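Local atomic coordinates of alpha-/beta-galactoside alpha-2,3-sialyltransferase (Photobacterium phosphoreum, PDB entry 2ZWI), a protein that probably transfers sialic acid to galactosides through an alpha-2,3 linkage, and binds cytidine monophosphate in a cleft of its GT-B fold. Residues 171-176 and 196-201. Sequence-based numbering, arbitrary orientation.
Sequences HMLRAD and KQMKWD. With GOL (glycerol), chain H.
At the end of the parallel beta-alpha-beta unit formed by strands 168-172 and 195-197 and helix 185-191, in a GT-B fold, the carboxamide of Gln197 is the flat group that ties the two segments together, and its polar edge faces the turn 173-175. NE2 donates to Leu173 O at 3.0 Å; the oxygen lies close to the plane of the amide, although the nitrogen sits above the carbonyl plane of Leu173 and not on a lone pair. OE1 accepts Ala175 N at 2.9 Å. Because CG is anti to the backbone N (chi1 170°) and the chain bends at chi2, the amide lies along the chain ahead of it, and NE2 also donates to Met198 O, on a lone pair of that oxygen. The indole of Trp200 meets Leu173 CD1 at its edge, and there NE1 donates to O3 of a glycerol, probably from the crystallisation liquor, which in turn donates to Leu173 O. The imidazole of His171 is stacked on Tyr110, while Lys196 runs alongside it, with CD 3.8 Å from CE1 in an oblique approach.

The unit illustrates how side chains take over where sheet pairing stops. The last backbone bonds are Met172 N to Lys196 O and Met198 N to Met172 O. Beyond them the chains diverge toward the interdomain cleft: Trp200 packs on helix 305-310 beside Glu306, which binds CMP, and Leu173 on helix 325-328. Arg174 points away from 196-201 and grips Asp176 side-on, NE to OD1 and NH2 to OD2, in a salt bridge whose NH2 also reaches Leu358 O. The extended Met198 side chain crosses that of Leu173, its SD 3.5 Å from Leu173 CD1 and its CE 3.4 Å from His171 O.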
ATOM      1  N   HIS A 171       9.254   4.570   1.685  1.00  7.87           N
ATOM      2  CA  HIS A 171       8.035   5.343   1.527  1.00  7.78           C
ATOM      3  C   HIS A 171       6.957   4.659   2.362  1.00  8.40           C
ATOM      4  O   HIS A 171       6.563   3.523   2.072  1.00  8.89           O
ATOM      5  CB  HIS A 171       7.656   5.398   0.064  1.00  7.47           C
ATOM      6  CG  HIS A 171       8.740   5.939  -0.820  1.00  6.73           C
ATOM      7  ND1 HIS A 171       8.671   7.187  -1.397  1.00  7.17           N
ATOM      8  CD2 HIS A 171       9.913   5.402  -1.228  1.00  5.25           C
ATOM      9  CE1 HIS A 171       9.748   7.398  -2.131  1.00  4.27           C
ATOM     10  NE2 HIS A 171      10.518   6.327  -2.049  1.00  8.23           N
ATOM     11  N   MET A 172       6.506   5.325   3.421  1.00  8.82           N
ATOM     12  CA  MET A 172       5.632   4.668   4.388  1.00  9.39           C
ATOM     13  C   MET A 172       4.208   5.206   4.411  1.00  9.71           C
ATOM     14  O   MET A 172       3.975   6.415   4.354  1.00  8.92           O
ATOM     15  CB  MET A 172       6.224   4.762   5.798  1.00  9.60           C
ATOM     16  CG  MET A 172       7.605   4.110   5.970  1.00  9.56           C
ATOM     17  SD  MET A 172       8.134   4.178   7.699  1.00 10.39           S
ATOM     18  CE  MET A 172       7.022   2.951   8.413  1.00  9.75           C
ATOM     19  N   LEU A 173       3.259   4.290   4.540  1.00 10.07           N
ATOM     20  CA  LEU A 173       1.865   4.643   4.745  1.00 11.31           C
ATOM     21  C   LEU A 173       1.709   5.644   5.866  1.00 11.72           C
ATOM     22  O   LEU A 173       0.995   6.631   5.726  1.00 11.46           O
ATOM     23  CB  LEU A 173       1.065   3.388   5.080  1.00 11.29           C
ATOM     24  CG  LEU A 173       0.002   2.845   4.133  1.00 13.77           C
ATOM     25  CD1 LEU A 173      -0.070   3.534   2.769  1.00 14.88           C
ATOM     26  CD2 LEU A 173       0.100   1.330   4.031  1.00 12.59           C
ATOM     27  N   ARG A 174       2.387   5.383   6.980  1.00 11.96           N
ATOM     28  CA  ARG A 174       2.312   6.262   8.134  1.00 12.94           C
ATOM     29  C   ARG A 174       3.698   6.357   8.751  1.00 12.85           C
ATOM     30  O   ARG A 174       4.030   5.611   9.671  1.00 13.01           O
ATOM     31  CB  ARG A 174       1.280   5.738   9.163  1.00 12.96           C
ATOM     32  CG  ARG A 174      -0.196   5.849   8.743  1.00 14.06           C
ATOM     33  CD  ARG A 174      -0.679   7.326   8.664  1.00 14.91           C
ATOM     34  NE  ARG A 174      -0.574   8.020   9.949  1.00 15.06           N
ATOM     35  CZ  ARG A 174      -1.552   8.104  10.845  1.00 13.84           C
ATOM     36  NH1 ARG A 174      -2.732   7.570  10.598  1.00 12.68           N
ATOM     37  NH2 ARG A 174      -1.346   8.742  11.984  1.00 15.45           N
ATOM     38  N   ALA A 175       4.510   7.269   8.215  1.00 13.15           N
ATOM     39  CA  ALA A 175       5.846   7.538   8.734  1.00 13.50           C
ATOM     40  C   ALA A 175       5.825   7.946  10.222  1.00 13.99           C
ATOM     41  O   ALA A 175       6.810   7.756  10.932  1.00 14.09           O
ATOM     42  CB  ALA A 175       6.526   8.617   7.890  1.00 13.41           C
ATOM     43  N   ASP A 176       4.700   8.492  10.675  1.00 14.56           N
ATOM     44  CA  ASP A 176       4.533   8.933  12.068  1.00 15.51           C
ATOM     45  C   ASP A 176       4.261   7.789  13.059  1.00 15.16           C
ATOM     46  O   ASP A 176       3.993   8.041  14.245  1.00 14.97           O
ATOM     47  CB  ASP A 176       3.426   9.998  12.167  1.00 16.06           C
ATOM     48  CG  ASP A 176       2.078   9.492  11.665  1.00 18.08           C
ATOM     49  OD1 ASP A 176       2.055   8.609  10.769  1.00 19.95           O
ATOM     50  OD2 ASP A 176       1.034   9.973  12.166  1.00 19.36           O
ATOM     51  N   LYS A 196      10.238   8.552   4.095  1.00 12.35           N
ATOM     52  CA  LYS A 196       9.318   9.517   3.486  1.00 12.59           C
ATOM     53  C   LYS A 196       7.890   9.116   3.825  1.00 12.37           C
ATOM     54  O   LYS A 196       7.567   7.933   3.815  1.00 12.32           O
ATOM     55  CB  LYS A 196       9.459   9.541   1.962  1.00 12.60           C
ATOM     56  CG  LYS A 196      10.624  10.368   1.454  1.00 13.79           C
ATOM     57  CD  LYS A 196      10.701  10.373  -0.048  1.00 15.30           C
ATOM     58  CE  LYS A 196      11.916  11.168  -0.499  1.00 16.81           C
ATOM     59  NZ  LYS A 196      11.988  11.227  -1.969  1.00 19.52           N
ATOM     60  N   GLN A 197       7.061  10.110   4.145  1.00 12.19           N
ATOM     61  CA  GLN A 197       5.614   9.934   4.274  1.00 12.35           C
ATOM     62  C   GLN A 197       5.013   9.843   2.875  1.00 12.31           C
ATOM     63  O   GLN A 197       5.228  10.733   2.051  1.00 12.28           O
ATOM     64  CB  GLN A 197       4.993  11.106   5.059  1.00 12.12           C
ATOM     65  CG  GLN A 197       3.450  11.155   5.046  1.00 12.13           C
ATOM     66  CD  GLN A 197       2.837   9.889   5.595  1.00 11.61           C
ATOM     67  OE1 GLN A 197       3.219   9.412   6.666  1.00 11.17           O
ATOM     68  NE2 GLN A 197       1.911   9.310   4.848  1.00 13.61           N
ATOM     69  N   MET A 198       4.286   8.758   2.596  1.00 11.94           N
ATOM     70  CA  MET A 198       3.557   8.653   1.327  1.00 12.27           C
ATOM     71  C   MET A 198       2.631   9.850   1.162  1.00 12.35           C
ATOM     72  O   MET A 198       1.873  10.191   2.087  1.00 12.30           O
ATOM     73  CB  MET A 198       2.736   7.369   1.241  1.00 11.59           C
ATOM     74  CG  MET A 198       3.528   6.149   0.841  1.00 12.34           C
ATOM     75  SD  MET A 198       2.430   4.737   0.679  1.00 13.11           S
ATOM     76  CE  MET A 198       3.578   3.397   0.439  1.00 11.55           C
ATOM     77  N   LYS A 199       2.717  10.493  -0.003  1.00 12.33           N
ATOM     78  CA  LYS A 199       1.864  11.639  -0.327  1.00 13.01           C
ATOM     79  C   LYS A 199       0.721  11.251  -1.261  1.00 12.85           C
ATOM     80  O   LYS A 199       0.848  10.325  -2.070  1.00 12.27           O
ATOM     81  CB  LYS A 199       2.682  12.788  -0.930  1.00 13.38           C
ATOM     82  CG  LYS A 199       3.817  13.272  -0.029  1.00 16.20           C
ATOM     83  CD  LYS A 199       3.342  13.691   1.368  1.00 21.33           C
ATOM     84  CE  LYS A 199       2.653  15.045   1.348  1.00 24.11           C
ATOM     85  NZ  LYS A 199       2.644  15.651   2.709  1.00 27.27           N
ATOM     86  N   TRP A 200      -0.392  11.967  -1.142  1.00 13.07           N
ATOM     87  CA  TRP A 200      -1.604  11.644  -1.889  1.00 13.38           C
ATOM     88  C   TRP A 200      -2.217  12.873  -2.579  1.00 13.79           C
ATOM     89  O   TRP A 200      -3.322  12.812  -3.136  1.00 14.16           O
ATOM     90  CB  TRP A 200      -2.623  10.952  -0.968  1.00 13.06           C
ATOM     91  CG  TRP A 200      -2.131   9.608  -0.412  1.00 12.94           C
ATOM     92  CD1 TRP A 200      -1.607   9.372   0.829  1.00 12.73           C
ATOM     93  CD2 TRP A 200      -2.124   8.339  -1.093  1.00 11.76           C
ATOM     94  NE1 TRP A 200      -1.273   8.041   0.963  1.00 11.39           N
ATOM     95  CE2 TRP A 200      -1.579   7.386  -0.200  1.00 12.10           C
ATOM     96  CE3 TRP A 200      -2.533   7.917  -2.364  1.00 11.35           C
ATOM     97  CZ2 TRP A 200      -1.420   6.040  -0.540  1.00 12.05           C
ATOM     98  CZ3 TRP A 200      -2.367   6.571  -2.714  1.00 12.52           C
ATOM     99  CH2 TRP A 200      -1.827   5.648  -1.794  1.00 12.87           C
ATOM    100  N   ASP A 201      -1.476  13.972  -2.574  1.00 14.46           N
ATOM    101  CA  ASP A 201      -1.972  15.252  -3.093  1.00 15.56           C
ATOM    102  C   ASP A 201      -1.274  15.643  -4.394  1.00 15.39           C
ATOM    103  O   ASP A 201      -1.217  16.824  -4.739  1.00 15.51           O
ATOM    104  CB  ASP A 201      -1.784  16.348  -2.037  1.00 15.85           C
ATOM    105  CG  ASP A 201      -0.327  16.528  -1.624  1.00 17.98           C
ATOM    106  OD1 ASP A 201       0.555  15.776  -2.103  1.00 19.47           O
ATOM    107  OD2 ASP A 201      -0.052  17.440  -0.815  1.00 21.68           O
TER
HETATM  108  C1  GOL H   7      -2.127   9.513   6.185  1.00 36.39           C
HETATM  109  O1  GOL H   7      -3.303  10.029   6.763  1.00 36.20           O
HETATM  110  C2  GOL H   7      -2.421   8.787   4.876  1.00 36.07           C
HETATM  111  O2  GOL H   7      -3.206   9.619   4.045  1.00 38.32           O
HETATM  112  C3  GOL H   7      -1.089   8.537   4.180  1.00 35.14           C
HETATM  113  O3  GOL H   7      -0.948   7.202   3.747  1.00 30.97           O